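Local atomic coordinates of N-methyltransferase (Streptoalloteichus sp. ATCC 53650, PDB entry 5BSZ), a protein that probably transfers a methyl group from S-adenosylmethionine to an amino nitrogen of a deoxysugar, a step linked to kedarcidin. Residues L15-L21 with L77-M81; G57-A63 with A84-L89; A72-L77 with T92-D98. One frame throughout, in Å; residues are numbered along the deposited sequence.

Interaction 1: residues L15-L21 with L77-M81. With SAH (S-adenosyl-L-homocysteine), chain B.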
loop_
_atom_site.group_PDB
_atom_site.type_symbol
_atom_site.label_atom_id
_atom_site.label_comp_id
_atom_site.label_asym_id
_atom_site.label_seq_id
_atom_site.Cartn_x
_atom_site.Cartn_y
_atom_site.Cartn_z
ATOM N N LEU A 15 -14.952 11.757 2.191
ATOM C CA LEU A 15 -15.537 13.101 1.908
ATOM C C LEU A 15 -14.476 14.207 2.184
ATOM O O LEU A 15 -13.355 13.897 2.610
ATOM C CB LEU A 15 -16.785 13.339 2.807
ATOM C CG LEU A 15 -18.102 12.713 2.346
ATOM C CD1 LEU A 15 -19.173 12.845 3.431
ATOM C CD2 LEU A 15 -18.579 13.306 1.029
ATOM N N GLY A 16 -14.804 15.480 1.941
ATOM C CA GLY A 16 -13.924 16.605 2.292
ATOM C C GLY A 16 -13.023 16.357 3.503
ATOM O O GLY A 16 -13.510 15.946 4.577
ATOM N N GLU A 17 -11.714 16.596 3.341
ATOM C CA GLU A 17 -10.755 16.533 4.465
ATOM C C GLU A 17 -9.898 17.802 4.620
ATOM O O GLU A 17 -9.406 18.354 3.624
ATOM C CB GLU A 17 -9.854 15.294 4.349
ATOM C CG GLU A 17 -10.552 13.990 4.724
ATOM C CD GLU A 17 -9.960 12.773 4.037
ATOM O OE1 GLU A 17 -8.731 12.570 4.161
ATOM O OE2 GLU A 17 -10.718 12.023 3.377
ATOM N N VAL A 18 -9.728 18.236 5.875
ATOM C CA VAL A 18 -9.225 19.578 6.246
ATOM C C VAL A 18 -7.909 19.896 5.550
ATOM O O VAL A 18 -7.813 20.889 4.810
ATOM C CB VAL A 18 -9.062 19.765 7.781
ATOM C CG1 VAL A 18 -8.250 21.009 8.116
ATOM C CG2 VAL A 18 -10.419 19.859 8.469
ATOM N N TYR A 19 -6.907 19.053 5.795
ATOM C CA TYR A 19 -5.563 19.283 5.265
ATOM C C TYR A 19 -5.537 19.174 3.743
ATOM O O TYR A 19 -4.888 19.978 3.062
ATOM C CB TYR A 19 -4.550 18.325 5.903
ATOM C CG TYR A 19 -4.218 18.747 7.310
ATOM C CD1 TYR A 19 -3.035 19.416 7.598
ATOM C CD2 TYR A 19 -5.114 18.504 8.350
ATOM C CE1 TYR A 19 -2.745 19.808 8.895
ATOM C CE2 TYR A 19 -4.840 18.901 9.642
ATOM C CZ TYR A 19 -3.654 19.546 9.907
ATOM O OH TYR A 19 -3.391 19.925 11.198
ATOM N N ASP A 20 -6.237 18.172 3.220
ATOM C CA ASP A 20 -6.341 18.002 1.784
ATOM C C ASP A 20 -6.876 19.273 1.131
ATOM O O ASP A 20 -6.316 19.750 0.130
ATOM C CB ASP A 20 -7.248 16.824 1.430
ATOM C CG ASP A 20 -7.386 16.653 -0.064
ATOM O OD1 ASP A 20 -6.370 16.379 -0.733
ATOM O OD2 ASP A 20 -8.504 16.835 -0.576
ATOM N N LEU A 21 -7.947 19.819 1.716
ATOM C CA LEU A 21 -8.563 21.012 1.166
ATOM C C LEU A 21 -7.645 22.218 1.386
ATOM O O LEU A 21 -7.555 23.073 0.495
ATOM C CB LEU A 21 -10.018 21.195 1.651
ATOM C CG LEU A 21 -11.033 20.157 1.098
ATOM C CD1 LEU A 21 -12.509 20.610 1.067
ATOM C CD2 LEU A 21 -10.643 19.652 -0.284
ATOM N N LEU A 77 -21.560 18.159 3.639
ATOM C CA LEU A 77 -21.827 16.796 4.082
ATOM C C LEU A 77 -20.754 16.238 4.968
ATOM O O LEU A 77 -21.027 15.396 5.810
ATOM C CB LEU A 77 -22.128 15.849 2.927
ATOM C CG LEU A 77 -22.594 14.430 3.260
ATOM C CD1 LEU A 77 -23.895 14.546 4.074
ATOM C CD2 LEU A 77 -22.788 13.712 1.949
ATOM N N SER A 78 -19.546 16.754 4.869
ATOM C CA SER A 78 -18.455 16.143 5.599
ATOM C C SER A 78 -18.447 16.731 7.015
ATOM O O SER A 78 -18.302 17.931 7.167
ATOM C CB SER A 78 -17.120 16.468 4.947
ATOM O OG SER A 78 -16.085 16.191 5.869
ATOM N N PRO A 79 -18.603 15.894 8.052
ATOM C CA PRO A 79 -18.558 16.446 9.415
ATOM C C PRO A 79 -17.262 17.220 9.717
ATOM O O PRO A 79 -17.277 18.241 10.386
ATOM C CB PRO A 79 -18.702 15.207 10.324
ATOM C CG PRO A 79 -18.796 14.004 9.436
ATOM C CD PRO A 79 -18.960 14.457 8.013
ATOM N N ALA A 80 -16.139 16.754 9.212
ATOM C CA ALA A 80 -14.877 17.411 9.472
ATOM C C ALA A 80 -14.859 18.798 8.844
ATOM O O ALA A 80 -14.493 19.763 9.513
ATOM C CB ALA A 80 -13.716 16.580 8.929
ATOM N N MET A 81 -15.246 18.898 7.565
ATOM C CA MET A 81 -15.299 20.188 6.886
ATOM C C MET A 81 -16.267 21.147 7.563
ATOM O O MET A 81 -15.947 22.345 7.659
ATOM C CB MET A 81 -15.679 20.100 5.401
ATOM C CG MET A 81 -14.753 19.320 4.505
ATOM S SD MET A 81 -13.100 20.033 4.384
ATOM C CE MET A 81 -12.506 19.681 6.018
HETATM N N SAH B . -16.965 24.674 -2.835
HETATM C CA SAH B . -15.710 24.296 -2.083
HETATM C CB SAH B . -15.527 22.778 -1.869
HETATM C CG SAH B . -14.546 21.969 -2.682
HETATM S SD SAH B . -14.382 20.250 -2.337
HETATM C C SAH B . -14.607 25.036 -2.779
HETATM O O SAH B . -14.735 25.623 -3.845
HETATM O OXT SAH B . -13.575 25.193 -2.199
HETATM C "C5'" SAH B . -15.984 19.539 -2.602
HETATM C "C4'" SAH B . -16.771 19.532 -1.277
HETATM O "O4'" SAH B . -18.101 19.021 -1.482
HETATM C "C3'" SAH B . -16.168 18.605 -0.226
HETATM O "O3'" SAH B . -15.902 19.394 0.931
HETATM C "C2'" SAH B . -17.210 17.554 0.121
HETATM O "O2'" SAH B . -17.240 17.237 1.535
HETATM C "C1'" SAH B . -18.472 18.210 -0.379
HETATM N N9 SAH B . -19.543 17.282 -0.790
HETATM C C8 SAH B . -19.415 16.120 -1.498
HETATM N N7 SAH B . -20.623 15.533 -1.659
HETATM C C5 SAH B . -21.519 16.320 -1.008
HETATM C C6 SAH B . -22.960 16.259 -0.776
HETATM N N6 SAH B . -23.600 15.204 -1.314
HETATM N N1 SAH B . -23.521 17.278 -0.086
HETATM C C2 SAH B . -22.814 18.280 0.444
HETATM N N3 SAH B . -21.487 18.418 0.278
HETATM C C4 SAH B . -20.812 17.482 -0.432
#
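Met81, in the first turn of helix 79-88, loses more surface to this contact than any other residue. Its side chain reaches along the loop and the first helical turn of 15-21: CG lies 3.6 Å from Gly16 C, CE 3.2 Å from Val18 CG2, and SD 3.4 Å from Leu21 CD1. A beta carbon on Gly16 would run into Met81 CG, so the close approach depends on glycine here. Leu15 comes next. It straddles Leu77 and Ser78, with CD1 3.8 Å from Leu77 CG and CB 3.8 Å from Ser78 CB. One polar bond ties the two segments, from Ser78 OG to Gly16 O at 2.9 Å; the same OG weakly caps the helix, accepting from Met81 N at 3.3 Å. Gly16 N in turn donates to O2' of S-adenosyl-L-homocysteine at 3.0 Å. Segment 15-21 thus meets the ribose at O2', the hydroxyl that Glu76 also holds, forming part of the cofactor pocket of a Rossmann-like methyltransferase.

Interaction 2: residues G57-A63 with A84-L89. With SAH (S-adenosyl-L-homocysteine), chain B; EDO (1,2-ethanediol), chain D.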
loop_
_atom_site.group_PDB
_atom_site.type_symbol
_atom_site.label_atom_id
_atom_site.label_comp_id
_atom_site.label_asym_id
_atom_site.label_seq_id
_atom_site.Cartn_x
_atom_site.Cartn_y
_atom_site.Cartn_z
ATOM N N GLY A 57 -16.949 23.317 1.733
ATOM C CA GLY A 57 -15.557 22.914 2.113
ATOM C C GLY A 57 -15.143 23.617 3.405
ATOM O O GLY A 57 -15.931 23.684 4.357
ATOM N N THR A 58 -13.966 24.218 3.390
ATOM C CA THR A 58 -13.363 24.872 4.568
ATOM C C THR A 58 -14.068 26.186 4.906
ATOM O O THR A 58 -13.735 26.799 5.902
ATOM C CB THR A 58 -11.894 25.282 4.320
ATOM O OG1 THR A 58 -11.835 26.216 3.231
ATOM C CG2 THR A 58 -11.059 24.113 3.942
ATOM N N GLY A 59 -14.997 26.652 4.069
ATOM C CA GLY A 59 -15.644 27.929 4.337
ATOM C C GLY A 59 -14.841 29.150 3.905
ATOM O O GLY A 59 -15.185 30.299 4.220
ATOM N N GLU A 60 -13.787 28.923 3.129
ATOM C CA GLU A 60 -12.969 30.032 2.745
ATOM C C GLU A 60 -13.624 31.032 1.798
ATOM O O GLU A 60 -13.402 32.250 1.943
ATOM C CB GLU A 60 -11.620 29.541 2.235
ATOM C CG GLU A 60 -10.720 30.703 1.916
ATOM C CD GLU A 60 -9.909 31.127 3.127
ATOM O OE1 GLU A 60 -9.009 31.967 2.934
ATOM O OE2 GLU A 60 -10.143 30.595 4.235
ATOM N N HIS A 61 -14.412 30.567 0.829
ATOM C CA HIS A 61 -15.140 31.507 0.011
ATOM C C HIS A 61 -16.111 32.317 0.909
ATOM O O HIS A 61 -16.278 33.519 0.720
ATOM C CB HIS A 61 -15.960 30.841 -1.095
ATOM C CG HIS A 61 -15.138 30.248 -2.208
ATOM N ND1 HIS A 61 -14.866 28.899 -2.304
ATOM C CD2 HIS A 61 -14.564 30.824 -3.294
ATOM C CE1 HIS A 61 -14.127 28.682 -3.383
ATOM N NE2 HIS A 61 -13.963 29.823 -4.024
ATOM N N LEU A 62 -16.793 31.653 1.830
ATOM C CA LEU A 62 -17.708 32.376 2.730
ATOM C C LEU A 62 -17.001 33.497 3.523
ATOM O O LEU A 62 -17.575 34.571 3.765
ATOM C CB LEU A 62 -18.411 31.377 3.686
ATOM C CG LEU A 62 -19.595 30.602 3.142
ATOM C CD1 LEU A 62 -20.019 29.506 4.128
ATOM C CD2 LEU A 62 -20.694 31.602 2.859
ATOM N N ALA A 63 -15.753 33.247 3.906
ATOM C CA ALA A 63 -14.965 34.229 4.651
ATOM C C ALA A 63 -14.750 35.476 3.817
ATOM O O ALA A 63 -14.781 36.589 4.351
ATOM C CB ALA A 63 -13.647 33.627 5.140
ATOM N N ALA A 84 -14.746 22.566 10.640
ATOM C CA ALA A 84 -13.671 23.497 10.287
ATOM C C ALA A 84 -14.202 24.793 9.679
ATOM O O ALA A 84 -13.773 25.881 10.012
ATOM C CB ALA A 84 -12.655 22.865 9.337
ATOM N N ALA A 85 -15.181 24.699 8.798
ATOM C CA ALA A 85 -15.790 25.911 8.292
ATOM C C ALA A 85 -16.394 26.746 9.433
ATOM O O ALA A 85 -16.239 27.975 9.504
ATOM C CB ALA A 85 -16.848 25.531 7.275
ATOM N N GLU A 86 -17.105 26.084 10.338
ATOM C CA GLU A 86 -17.822 26.820 11.358
ATOM C C GLU A 86 -16.877 27.500 12.333
ATOM O O GLU A 86 -17.144 28.599 12.766
ATOM C CB GLU A 86 -18.798 25.944 12.130
ATOM C CG GLU A 86 -19.923 26.779 12.726
ATOM C CD GLU A 86 -21.074 25.918 13.198
ATOM O OE1 GLU A 86 -20.825 25.245 14.226
ATOM O OE2 GLU A 86 -22.153 25.905 12.525
ATOM N N ARG A 87 -15.799 26.813 12.675
ATOM C CA ARG A 87 -14.680 27.369 13.404
ATOM C C ARG A 87 -14.144 28.627 12.753
ATOM O O ARG A 87 -13.807 29.566 13.465
ATOM C CB ARG A 87 -13.559 26.326 13.452
ATOM C CG ARG A 87 -12.738 26.297 14.728
ATOM C CD ARG A 87 -11.740 25.141 14.711
ATOM N NE ARG A 87 -12.404 23.840 14.626
ATOM C CZ ARG A 87 -12.147 22.889 13.726
ATOM N NH1 ARG A 87 -11.206 23.026 12.795
ATOM N NH2 ARG A 87 -12.843 21.766 13.774
ATOM N N LYS A 88 -14.033 28.664 11.421
ATOM C CA LYS A 88 -13.358 29.783 10.761
ATOM C C LYS A 88 -14.234 31.022 10.627
ATOM O O LYS A 88 -13.729 32.108 10.513
ATOM C CB LYS A 88 -12.824 29.365 9.398
ATOM C CG LYS A 88 -12.461 30.504 8.459
ATOM C CD LYS A 88 -12.337 29.943 7.049
ATOM C CE LYS A 88 -10.971 29.310 6.893
ATOM N NZ LYS A 88 -11.004 28.188 5.925
ATOM N N LEU A 89 -15.549 30.850 10.629
ATOM C CA LEU A 89 -16.496 31.912 10.360
ATOM C C LEU A 89 -17.014 32.421 11.713
ATOM O O LEU A 89 -16.799 31.781 12.733
ATOM C CB LEU A 89 -17.640 31.362 9.504
ATOM C CG LEU A 89 -17.156 30.867 8.128
ATOM C CD1 LEU A 89 -18.264 30.081 7.413
ATOM C CD2 LEU A 89 -16.722 32.085 7.324
HETATM N N SAH B . -16.965 24.674 -2.835
HETATM C CA SAH B . -15.710 24.296 -2.083
HETATM C CB SAH B . -15.527 22.778 -1.869
HETATM C CG SAH B . -14.546 21.969 -2.682
HETATM S SD SAH B . -14.382 20.250 -2.337
HETATM C C SAH B . -14.607 25.036 -2.779
HETATM O O SAH B . -14.735 25.623 -3.845
HETATM O OXT SAH B . -13.575 25.193 -2.199
HETATM C "C5'" SAH B . -15.984 19.539 -2.602
HETATM C "C4'" SAH B . -16.771 19.532 -1.277
HETATM O "O4'" SAH B . -18.101 19.021 -1.482
HETATM C "C3'" SAH B . -16.168 18.605 -0.226
HETATM O "O3'" SAH B . -15.902 19.394 0.931
HETATM C "C2'" SAH B . -17.210 17.554 0.121
HETATM O "O2'" SAH B . -17.240 17.237 1.535
HETATM C "C1'" SAH B . -18.472 18.210 -0.379
HETATM N N9 SAH B . -19.543 17.282 -0.790
HETATM C C8 SAH B . -19.415 16.120 -1.498
HETATM N N7 SAH B . -20.623 15.533 -1.659
HETATM C C5 SAH B . -21.519 16.320 -1.008
HETATM C C6 SAH B . -22.960 16.259 -0.776
HETATM N N6 SAH B . -23.600 15.204 -1.314
HETATM N N1 SAH B . -23.521 17.278 -0.086
HETATM C C2 SAH B . -22.814 18.280 0.444
HETATM N N3 SAH B . -21.487 18.418 0.278
HETATM C C4 SAH B . -20.812 17.482 -0.432
HETATM C C1 EDO D . -15.909 30.365 14.932
HETATM O O1 EDO D . -15.051 31.511 15.054
HETATM C C2 EDO D . -17.325 30.730 15.352
HETATM O O2 EDO D . -18.248 30.252 14.366
#
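Ala84 opens the second segment with its CB directed at the 57-63 loop, but the first close packing comes at Ala85. There the backbones nearly touch: the CA atoms of Gly59 and Ala85 are 4.4 Å apart, Ala85 CB rests 3.6 Å from Gly57 O, and Ala85 CA makes a CA-H...O contact with Thr58 O at 3.3 Å. A beta carbon on Gly59 would press on Ala85 CB, and its positive phi suits glycine as well. Gly57 belongs to the glycine-containing loop that follows strand 50-54 in Rossmann-like methyltransferases, and its CA passes 3.7 Å from O3' of the bound S-adenosyl-L-homocysteine; helix 79-88 therefore packs against the back of a cofactor loop. Glu86 faces away from 57-63, and its carboxylate pairs with Arg82 and Val94 N. Lys88 then reaches across the start of helix 60-65. Its NZ donates to Thr58 O at 3.1 Å and forms a salt bridge with Glu60 OE2, also at 3.1 Å, though the hydrogen bond within that pair is weak. At Leu89 the chain leaves the helix and the contact turns apolar: Leu89 CD1 meets Leu62 CD1 at 3.8 Å, while Leu89 CD2 sits 4.1 Å from Ala63 CB.

Interaction 3: residues A72-L77 with T92-D98. With SAH (S-adenosyl-L-homocysteine), chain B.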
loop_
_atom_site.group_PDB
_atom_site.type_symbol
_atom_site.label_atom_id
_atom_site.label_comp_id
_atom_site.label_asym_id
_atom_site.label_seq_id
_atom_site.Cartn_x
_atom_site.Cartn_y
_atom_site.Cartn_z
ATOM N N ALA A 72 -25.238 34.905 6.163
ATOM C CA ALA A 72 -24.711 33.827 5.299
ATOM C C ALA A 72 -24.832 32.474 5.980
ATOM O O ALA A 72 -24.959 32.380 7.228
ATOM C CB ALA A 72 -23.248 34.104 4.964
ATOM N N ALA A 73 -24.738 31.419 5.168
ATOM C CA ALA A 73 -24.707 30.056 5.688
ATOM C C ALA A 73 -23.968 29.141 4.729
ATOM O O ALA A 73 -23.777 29.477 3.545
ATOM C CB ALA A 73 -26.097 29.476 5.935
ATOM N N GLY A 74 -23.588 27.988 5.265
ATOM C CA GLY A 74 -23.004 26.924 4.421
ATOM C C GLY A 74 -23.741 25.612 4.544
ATOM O O GLY A 74 -24.451 25.374 5.538
ATOM N N VAL A 75 -23.546 24.730 3.558
ATOM C CA VAL A 75 -24.005 23.351 3.627
ATOM C C VAL A 75 -22.783 22.510 3.288
ATOM O O VAL A 75 -22.061 22.834 2.314
ATOM C CB VAL A 75 -25.132 23.080 2.620
ATOM C CG1 VAL A 75 -25.257 21.611 2.276
ATOM C CG2 VAL A 75 -26.460 23.591 3.171
ATOM N N GLU A 76 -22.522 21.498 4.114
ATOM C CA GLU A 76 -21.356 20.594 3.891
ATOM C C GLU A 76 -21.717 19.208 4.444
ATOM O O GLU A 76 -22.176 19.110 5.587
ATOM C CB GLU A 76 -20.187 21.180 4.659
ATOM C CG GLU A 76 -18.757 20.894 4.282
ATOM C CD GLU A 76 -18.478 20.101 3.033
ATOM O OE1 GLU A 76 -18.066 20.701 2.042
ATOM O OE2 GLU A 76 -18.590 18.865 3.121
ATOM N N LEU A 77 -21.560 18.159 3.639
ATOM C CA LEU A 77 -21.827 16.796 4.082
ATOM C C LEU A 77 -20.754 16.238 4.968
ATOM O O LEU A 77 -21.027 15.396 5.810
ATOM C CB LEU A 77 -22.128 15.849 2.927
ATOM C CG LEU A 77 -22.594 14.430 3.260
ATOM C CD1 LEU A 77 -23.895 14.546 4.074
ATOM C CD2 LEU A 77 -22.788 13.712 1.949
ATOM N N THR A 92 -21.883 32.325 11.469
ATOM C CA THR A 92 -22.372 31.799 10.200
ATOM C C THR A 92 -22.551 30.297 10.379
ATOM O O THR A 92 -21.567 29.570 10.548
ATOM C CB THR A 92 -21.378 32.111 9.070
ATOM O OG1 THR A 92 -21.093 33.508 9.078
ATOM C CG2 THR A 92 -21.922 31.752 7.687
ATOM N N PRO A 93 -23.812 29.832 10.350
ATOM C CA PRO A 93 -24.013 28.427 10.555
ATOM C C PRO A 93 -23.548 27.669 9.301
ATOM O O PRO A 93 -23.759 28.153 8.185
ATOM C CB PRO A 93 -25.506 28.309 10.733
ATOM C CG PRO A 93 -26.089 29.481 10.006
ATOM C CD PRO A 93 -25.077 30.570 10.155
ATOM N N VAL A 94 -22.946 26.512 9.533
ATOM C CA VAL A 94 -22.673 25.514 8.507
ATOM C C VAL A 94 -23.401 24.256 8.882
ATOM O O VAL A 94 -23.151 23.632 9.929
ATOM C CB VAL A 94 -21.168 25.297 8.375
ATOM C CG1 VAL A 94 -20.883 24.458 7.132
ATOM C CG2 VAL A 94 -20.461 26.638 8.217
ATOM N N HIS A 95 -24.333 23.894 8.018
ATOM C CA HIS A 95 -25.233 22.790 8.281
ATOM C C HIS A 95 -24.677 21.498 7.639
ATOM O O HIS A 95 -24.187 21.521 6.508
ATOM C CB HIS A 95 -26.565 23.083 7.601
ATOM C CG HIS A 95 -27.191 24.373 8.012
ATOM N ND1 HIS A 95 -27.972 24.483 9.147
ATOM C CD2 HIS A 95 -27.232 25.586 7.404
ATOM C CE1 HIS A 95 -28.440 25.718 9.237
ATOM N NE2 HIS A 95 -27.987 26.413 8.205
ATOM N N GLN A 96 -24.775 20.384 8.348
ATOM C CA GLN A 96 -24.444 19.089 7.795
ATOM C C GLN A 96 -25.614 18.586 6.993
ATOM O O GLN A 96 -26.658 18.286 7.561
ATOM C CB GLN A 96 -24.084 18.101 8.908
ATOM C CG GLN A 96 -23.570 16.840 8.260
ATOM C CD GLN A 96 -23.353 15.652 9.170
ATOM O OE1 GLN A 96 -23.981 15.500 10.206
ATOM N NE2 GLN A 96 -22.493 14.757 8.728
ATOM N N ALA A 97 -25.502 18.620 5.668
ATOM C CA ALA A 97 -26.568 18.159 4.807
ATOM C C ALA A 97 -26.067 17.826 3.420
ATOM O O ALA A 97 -24.946 18.177 3.029
ATOM C CB ALA A 97 -27.701 19.160 4.707
ATOM N N ASP A 98 -26.923 17.057 2.757
ATOM C CA ASP A 98 -26.727 16.545 1.418
ATOM C C ASP A 98 -27.259 17.555 0.401
ATOM O O ASP A 98 -28.461 17.886 0.358
ATOM C CB ASP A 98 -27.438 15.208 1.287
ATOM C CG ASP A 98 -27.216 14.554 -0.062
ATOM O OD1 ASP A 98 -26.452 15.077 -0.935
ATOM O OD2 ASP A 98 -27.954 13.570 -0.259
HETATM N N SAH B . -16.965 24.674 -2.835
HETATM C CA SAH B . -15.710 24.296 -2.083
HETATM C CB SAH B . -15.527 22.778 -1.869
HETATM C CG SAH B . -14.546 21.969 -2.682
HETATM S SD SAH B . -14.382 20.250 -2.337
HETATM C C SAH B . -14.607 25.036 -2.779
HETATM O O SAH B . -14.735 25.623 -3.845
HETATM O OXT SAH B . -13.575 25.193 -2.199
HETATM C "C5'" SAH B . -15.984 19.539 -2.602
HETATM C "C4'" SAH B . -16.771 19.532 -1.277
HETATM O "O4'" SAH B . -18.101 19.021 -1.482
HETATM C "C3'" SAH B . -16.168 18.605 -0.226
HETATM O "O3'" SAH B . -15.902 19.394 0.931
HETATM C "C2'" SAH B . -17.210 17.554 0.121
HETATM O "O2'" SAH B . -17.240 17.237 1.535
HETATM C "C1'" SAH B . -18.472 18.210 -0.379
HETATM N N9 SAH B . -19.543 17.282 -0.790
HETATM C C8 SAH B . -19.415 16.120 -1.498
HETATM N N7 SAH B . -20.623 15.533 -1.659
HETATM C C5 SAH B . -21.519 16.320 -1.008
HETATM C C6 SAH B . -22.960 16.259 -0.776
HETATM N N6 SAH B . -23.600 15.204 -1.314
HETATM N N1 SAH B . -23.521 17.278 -0.086
HETATM C C2 SAH B . -22.814 18.280 0.444
HETATM N N3 SAH B . -21.487 18.418 0.278
HETATM C C4 SAH B . -20.812 17.482 -0.432
HETATM O O HOH W 1 -23.648 35.138 8.666
#
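Strands 72-76 and 94-96 run parallel, their axes 4.5 Å apart at closest and inclined by 26°. They are the two strands of a right-handed beta-alpha-beta crossover through helix 79-88, at the edge of the Rossmann-like sheet. Three good backbone bonds hold them: Gly74 N to Pro93 O, His95 N to Gly74 O and Glu76 N to His95 O, each 2.9 Å. Beyond these the ladder loosens, and Ala97 N reaches Glu76 O only weakly at 3.4 Å. Val75 and His95 point to one face; Val94 lies on the other, where a beta carbon on Gly74 would be tight against Val94 CG1. Val75 CG1 also packs on Ala97 CB at 4.2 Å. The side chain of Gln96 adds a weak bond, NE2 to Leu77 O at 3.3 Å. Both C-terminal ends present acids to S-adenosyl-L-homocysteine: Asp98 OD1 accepts from adenine N6 at 2.9 Å, while Glu76 OE1 takes ribose O3' at 2.8 Å and Glu76 OE2 takes O2' at 2.6 Å.

How the interactions relate
All three contacts touch S-adenosyl-L-homocysteine, but they meet it from different parts of the fold. Interaction 3 buries the most surface and relies on backbone hydrogen bonds within the sheet; seven of its thirteen touching residues are buried, with exposed ones such as Pro93 and Gln96 at its margin. Interactions 1 and 2 are smaller, similar in area, and mix buried residues with exposed ones such as Ala80 and Lys88. Both use helix 79-88, one at its first turn and the other at its last turns; interaction 1 is largely apolar with one hydroxyl bond, whereas interaction 2 adds a salt bridge through the exposed Lys88. Glu76 links the set: its OE1 receives Gly57 N, and its CG packs 3.4 Å from Met81 CB. Leu77 is shared by interactions 1 and 3.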